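Local structure of acyl-coenzyme A oxidase 3 (Yarrowia lipolytica, 5YS9) at residues L105-R119 with T308-F320. The protein oxidises acyl-CoA esters to trans-2-enoyl-CoA with FAD as cofactor, passing the electrons to oxygen to give hydrogen peroxide in peroxisomal fatty acid beta-oxidation. Residues are numbered along the deposited sequence; the frame is centred on the assembly and turned at random.
Sequences LLRSQLHGIVDMGTR and TMIADSFFVSQRF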
# COMPACT_ATOMS: atom_id res chain seq x y z
N LEU A 105 -7.16 24.03 14.55
CA LEU A 105 -6.23 23.12 13.88
C LEU A 105 -6.34 21.67 14.42
O LEU A 105 -6.38 20.71 13.64
CB LEU A 105 -4.78 23.61 14.03
CG LEU A 105 -3.71 22.74 13.34
CD1 LEU A 105 -3.94 22.71 11.83
CD2 LEU A 105 -2.30 23.22 13.65
N LEU A 106 -6.43 21.55 15.74
CA LEU A 106 -6.35 20.30 16.42
C LEU A 106 -7.70 19.58 16.32
O LEU A 106 -7.73 18.37 16.18
CB LEU A 106 -5.91 20.56 17.85
CG LEU A 106 -4.93 19.67 18.61
CD1 LEU A 106 -3.72 19.19 17.81
CD2 LEU A 106 -4.47 20.45 19.85
N ARG A 107 -8.79 20.33 16.28
CA ARG A 107 -10.08 19.75 15.99
C ARG A 107 -10.16 19.16 14.59
O ARG A 107 -10.69 18.08 14.41
CB ARG A 107 -11.19 20.77 16.16
CG ARG A 107 -12.58 20.16 16.16
CD ARG A 107 -13.66 21.19 15.93
NE ARG A 107 -13.82 22.08 17.07
CZ ARG A 107 -14.39 21.73 18.20
NH1 ARG A 107 -14.86 20.51 18.35
NH2 ARG A 107 -14.48 22.59 19.18
N SER A 108 -9.64 19.86 13.59
CA SER A 108 -9.61 19.32 12.26
C SER A 108 -8.64 18.12 12.09
O SER A 108 -8.86 17.27 11.25
CB SER A 108 -9.44 20.43 11.21
OG SER A 108 -8.10 20.74 11.01
N GLN A 109 -7.62 17.99 12.93
CA GLN A 109 -6.68 16.86 12.83
C GLN A 109 -7.23 15.60 13.55
O GLN A 109 -7.10 14.46 13.09
CB GLN A 109 -5.35 17.22 13.50
CG GLN A 109 -4.38 18.13 12.78
CD GLN A 109 -3.10 18.36 13.61
OE1 GLN A 109 -3.16 18.85 14.77
NE2 GLN A 109 -1.96 17.98 13.05
N LEU A 110 -7.79 15.83 14.72
CA LEU A 110 -8.51 14.78 15.42
C LEU A 110 -9.64 14.16 14.55
O LEU A 110 -9.82 12.95 14.56
CB LEU A 110 -9.09 15.32 16.74
CG LEU A 110 -8.04 15.75 17.79
CD1 LEU A 110 -8.72 16.62 18.83
CD2 LEU A 110 -7.38 14.53 18.43
N HIS A 111 -10.37 15.00 13.83
CA HIS A 111 -11.48 14.58 13.01
C HIS A 111 -10.98 13.78 11.82
O HIS A 111 -11.72 12.95 11.30
CB HIS A 111 -12.25 15.80 12.51
CG HIS A 111 -13.54 15.48 11.81
ND1 HIS A 111 -13.99 16.19 10.72
CD2 HIS A 111 -14.46 14.52 12.04
CE1 HIS A 111 -15.16 15.70 10.34
NE2 HIS A 111 -15.46 14.67 11.12
N GLY A 112 -9.74 14.09 11.38
CA GLY A 112 -9.04 13.40 10.31
C GLY A 112 -8.63 11.98 10.65
O GLY A 112 -8.27 11.23 9.77
N ILE A 113 -8.66 11.62 11.91
CA ILE A 113 -8.47 10.23 12.33
C ILE A 113 -9.56 9.29 11.77
O ILE A 113 -9.29 8.14 11.48
CB ILE A 113 -8.45 10.10 13.86
CG1 ILE A 113 -7.33 10.99 14.43
CG2 ILE A 113 -8.22 8.66 14.30
CD1 ILE A 113 -7.36 11.18 15.95
N VAL A 114 -10.77 9.79 11.61
CA VAL A 114 -11.87 8.99 11.04
C VAL A 114 -12.60 9.55 9.81
O VAL A 114 -13.28 8.81 9.12
CB VAL A 114 -12.91 8.70 12.09
CG1 VAL A 114 -12.32 7.70 13.08
CG2 VAL A 114 -13.37 9.96 12.81
N ASP A 115 -12.41 10.82 9.49
CA ASP A 115 -13.01 11.38 8.26
C ASP A 115 -11.99 12.27 7.55
O ASP A 115 -11.86 13.44 7.81
CB ASP A 115 -14.32 12.12 8.63
CG ASP A 115 -15.12 12.53 7.43
OD1 ASP A 115 -14.56 12.35 6.33
OD2 ASP A 115 -16.26 13.05 7.58
N MET A 116 -11.22 11.70 6.66
CA MET A 116 -10.23 12.49 5.95
C MET A 116 -10.83 13.27 4.77
O MET A 116 -10.17 14.09 4.21
CB MET A 116 -9.11 11.60 5.47
CG MET A 116 -8.43 10.82 6.59
SD MET A 116 -6.93 9.92 6.10
CE MET A 116 -7.37 8.34 6.82
N GLY A 117 -12.08 13.01 4.39
CA GLY A 117 -12.72 13.71 3.32
C GLY A 117 -13.27 15.04 3.76
O GLY A 117 -12.96 16.07 3.17
N THR A 118 -14.09 15.04 4.79
CA THR A 118 -14.77 16.26 5.21
C THR A 118 -13.78 17.35 5.59
O THR A 118 -13.86 18.49 5.15
CB THR A 118 -15.74 15.96 6.36
OG1 THR A 118 -16.84 15.20 5.86
CG2 THR A 118 -16.28 17.27 6.95
N ARG A 119 -12.82 16.98 6.42
CA ARG A 119 -11.72 17.87 6.80
C ARG A 119 -11.13 18.63 5.61
O ARG A 119 -10.89 19.82 5.71
CB ARG A 119 -10.65 17.03 7.49
CG ARG A 119 -9.41 17.78 7.85
CD ARG A 119 -8.27 16.91 8.29
NE ARG A 119 -7.21 17.85 8.64
CZ ARG A 119 -5.96 17.55 9.00
NH1 ARG A 119 -5.59 16.29 9.10
NH2 ARG A 119 -5.08 18.54 9.25
N THR A 308 2.29 20.00 10.86
CA THR A 308 0.91 19.49 10.85
C THR A 308 0.80 18.09 10.23
O THR A 308 0.12 17.22 10.76
CB THR A 308 -0.07 20.48 10.17
OG1 THR A 308 -0.24 21.61 11.02
CG2 THR A 308 -1.48 19.87 9.95
N MET A 309 1.52 17.87 9.14
CA MET A 309 1.47 16.59 8.43
C MET A 309 2.24 15.47 9.14
O MET A 309 1.90 14.24 9.04
CB MET A 309 2.01 16.77 7.04
CG MET A 309 1.26 17.84 6.28
SD MET A 309 1.49 17.65 4.53
CE MET A 309 0.36 16.32 4.25
N ILE A 310 3.27 15.90 9.85
CA ILE A 310 4.07 14.99 10.64
C ILE A 310 3.22 14.51 11.79
O ILE A 310 3.19 13.33 12.04
CB ILE A 310 5.37 15.65 11.16
CG1 ILE A 310 6.27 15.99 9.98
CG2 ILE A 310 6.13 14.69 12.07
CD1 ILE A 310 7.19 17.15 10.28
N ALA A 311 2.55 15.45 12.47
CA ALA A 311 1.52 15.14 13.47
C ALA A 311 0.34 14.29 12.93
O ALA A 311 -0.04 13.34 13.58
CB ALA A 311 1.01 16.42 14.12
N ASP A 312 -0.22 14.62 11.77
CA ASP A 312 -1.26 13.79 11.12
C ASP A 312 -0.80 12.34 10.99
O ASP A 312 -1.60 11.43 11.13
CB ASP A 312 -1.63 14.29 9.69
CG ASP A 312 -2.42 15.60 9.68
OD1 ASP A 312 -2.92 15.99 10.74
OD2 ASP A 312 -2.54 16.26 8.60
N SER A 313 0.49 12.13 10.68
CA SER A 313 1.00 10.78 10.52
C SER A 313 0.87 10.03 11.86
O SER A 313 0.53 8.80 11.91
CB SER A 313 2.44 10.76 9.99
OG SER A 313 2.51 11.31 8.68
N PHE A 314 1.10 10.77 12.94
CA PHE A 314 0.89 10.23 14.25
C PHE A 314 -0.57 9.91 14.51
O PHE A 314 -0.93 8.78 14.88
CB PHE A 314 1.40 11.19 15.34
CG PHE A 314 0.85 10.88 16.69
CD1 PHE A 314 1.30 9.78 17.38
CD2 PHE A 314 -0.18 11.65 17.24
CE1 PHE A 314 0.80 9.47 18.63
CE2 PHE A 314 -0.71 11.34 18.49
CZ PHE A 314 -0.21 10.25 19.19
N PHE A 315 -1.39 10.94 14.36
CA PHE A 315 -2.80 10.84 14.60
C PHE A 315 -3.51 9.69 13.89
O PHE A 315 -4.40 9.10 14.47
CB PHE A 315 -3.47 12.18 14.25
CG PHE A 315 -3.30 13.23 15.31
CD1 PHE A 315 -3.74 13.01 16.63
CD2 PHE A 315 -2.69 14.45 15.02
CE1 PHE A 315 -3.60 13.99 17.59
CE2 PHE A 315 -2.52 15.44 15.99
CZ PHE A 315 -2.98 15.21 17.27
N VAL A 316 -3.14 9.39 12.64
CA VAL A 316 -3.69 8.25 11.93
C VAL A 316 -3.05 6.94 12.37
O VAL A 316 -3.74 5.98 12.60
CB VAL A 316 -3.62 8.41 10.38
CG1 VAL A 316 -4.16 7.17 9.63
CG2 VAL A 316 -4.46 9.59 9.99
N SER A 317 -1.73 6.90 12.44
CA SER A 317 -1.04 5.66 12.75
C SER A 317 -1.47 4.99 14.06
O SER A 317 -1.61 3.77 14.09
CB SER A 317 0.48 5.87 12.78
OG SER A 317 0.96 6.11 11.48
N GLN A 318 -1.65 5.80 15.11
CA GLN A 318 -2.02 5.31 16.43
C GLN A 318 -3.32 4.47 16.44
O GLN A 318 -3.51 3.55 17.27
CB GLN A 318 -2.15 6.48 17.41
CG GLN A 318 -3.21 7.50 17.01
CD GLN A 318 -3.48 8.59 18.04
OE1 GLN A 318 -2.97 8.57 19.13
NE2 GLN A 318 -4.29 9.54 17.66
N ARG A 319 -4.21 4.80 15.52
CA ARG A 319 -5.49 4.12 15.41
C ARG A 319 -5.25 2.68 14.96
O ARG A 319 -5.71 1.73 15.59
CB ARG A 319 -6.36 4.87 14.42
CG ARG A 319 -7.82 4.44 14.35
CD ARG A 319 -8.51 5.07 13.12
NE ARG A 319 -9.58 4.22 12.60
CZ ARG A 319 -10.20 4.38 11.44
NH1 ARG A 319 -9.87 5.35 10.60
NH2 ARG A 319 -11.15 3.51 11.11
N PHE A 320 -4.59 2.54 13.83
CA PHE A 320 -4.31 1.24 13.26
C PHE A 320 -3.35 0.35 14.02
O PHE A 320 -3.55 -0.84 14.10
CB PHE A 320 -4.05 1.39 11.77
CG PHE A 320 -5.22 1.98 11.06
CD1 PHE A 320 -6.31 1.20 10.78
CD2 PHE A 320 -5.29 3.32 10.82
CE1 PHE A 320 -7.42 1.73 10.18
CE2 PHE A 320 -6.40 3.87 10.23
CZ PHE A 320 -7.46 3.07 9.91
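Asp-312 OD1 takes two donors from opposite faces of its carboxylate plane: Gln-109 NE2 at 3.2 Å and Arg-119 NH1 at 3.1 Å. NH1 also stands 3.1 Å from Asp-312 OD2, which makes the pair a salt bridge. The Arg-119 chain, extended from CG to NE, brings its guanidinium edge to the carboxylate, while Gln-109 CA lies over the centre of one guanidinium face. Gln-109 itself is a knob in a hole formed by Thr-308, Ala-311, Asp-312 and Phe-315; its amide also gives Thr-308 O a weak bond (N-H...O 124°). An alanine in place of Asp-312 would probably leave the buried Gln-109 amide and the Arg-119 charge without their shared acceptor. The short axes of 105-111 and 308-320 approach to 9.9 Å at a signed crossing angle of -38°; the contact joins the N-terminal to the C-terminal helical domain of the acyl-CoA oxidase fold, and the Met-116 side chain lies about 10 Å from a bound FAD. Phe-315 fills the apolar part: Leu-110 CD2 reaches its CE1 at 3.9 Å, and Ile-113 CG1 lies against its CB. Ile-113 O accepts a weak bond from Arg-319 NH1 at 3.0 Å; Arg-319 NE is held by Ile-644 O, and Val-114 CG1 and Phe-320 CZ lie over opposite faces of the guanidinium. Packing is looser at the other end, where the exposed Leu-105 crosses Thr-308 obliquely, its CD2 3.7 Å from Thr-308 OG1, a hydroxyl bonded to Gly-304 O, and Leu-106 CD1 makes a lighter contact with Phe-315 CZ.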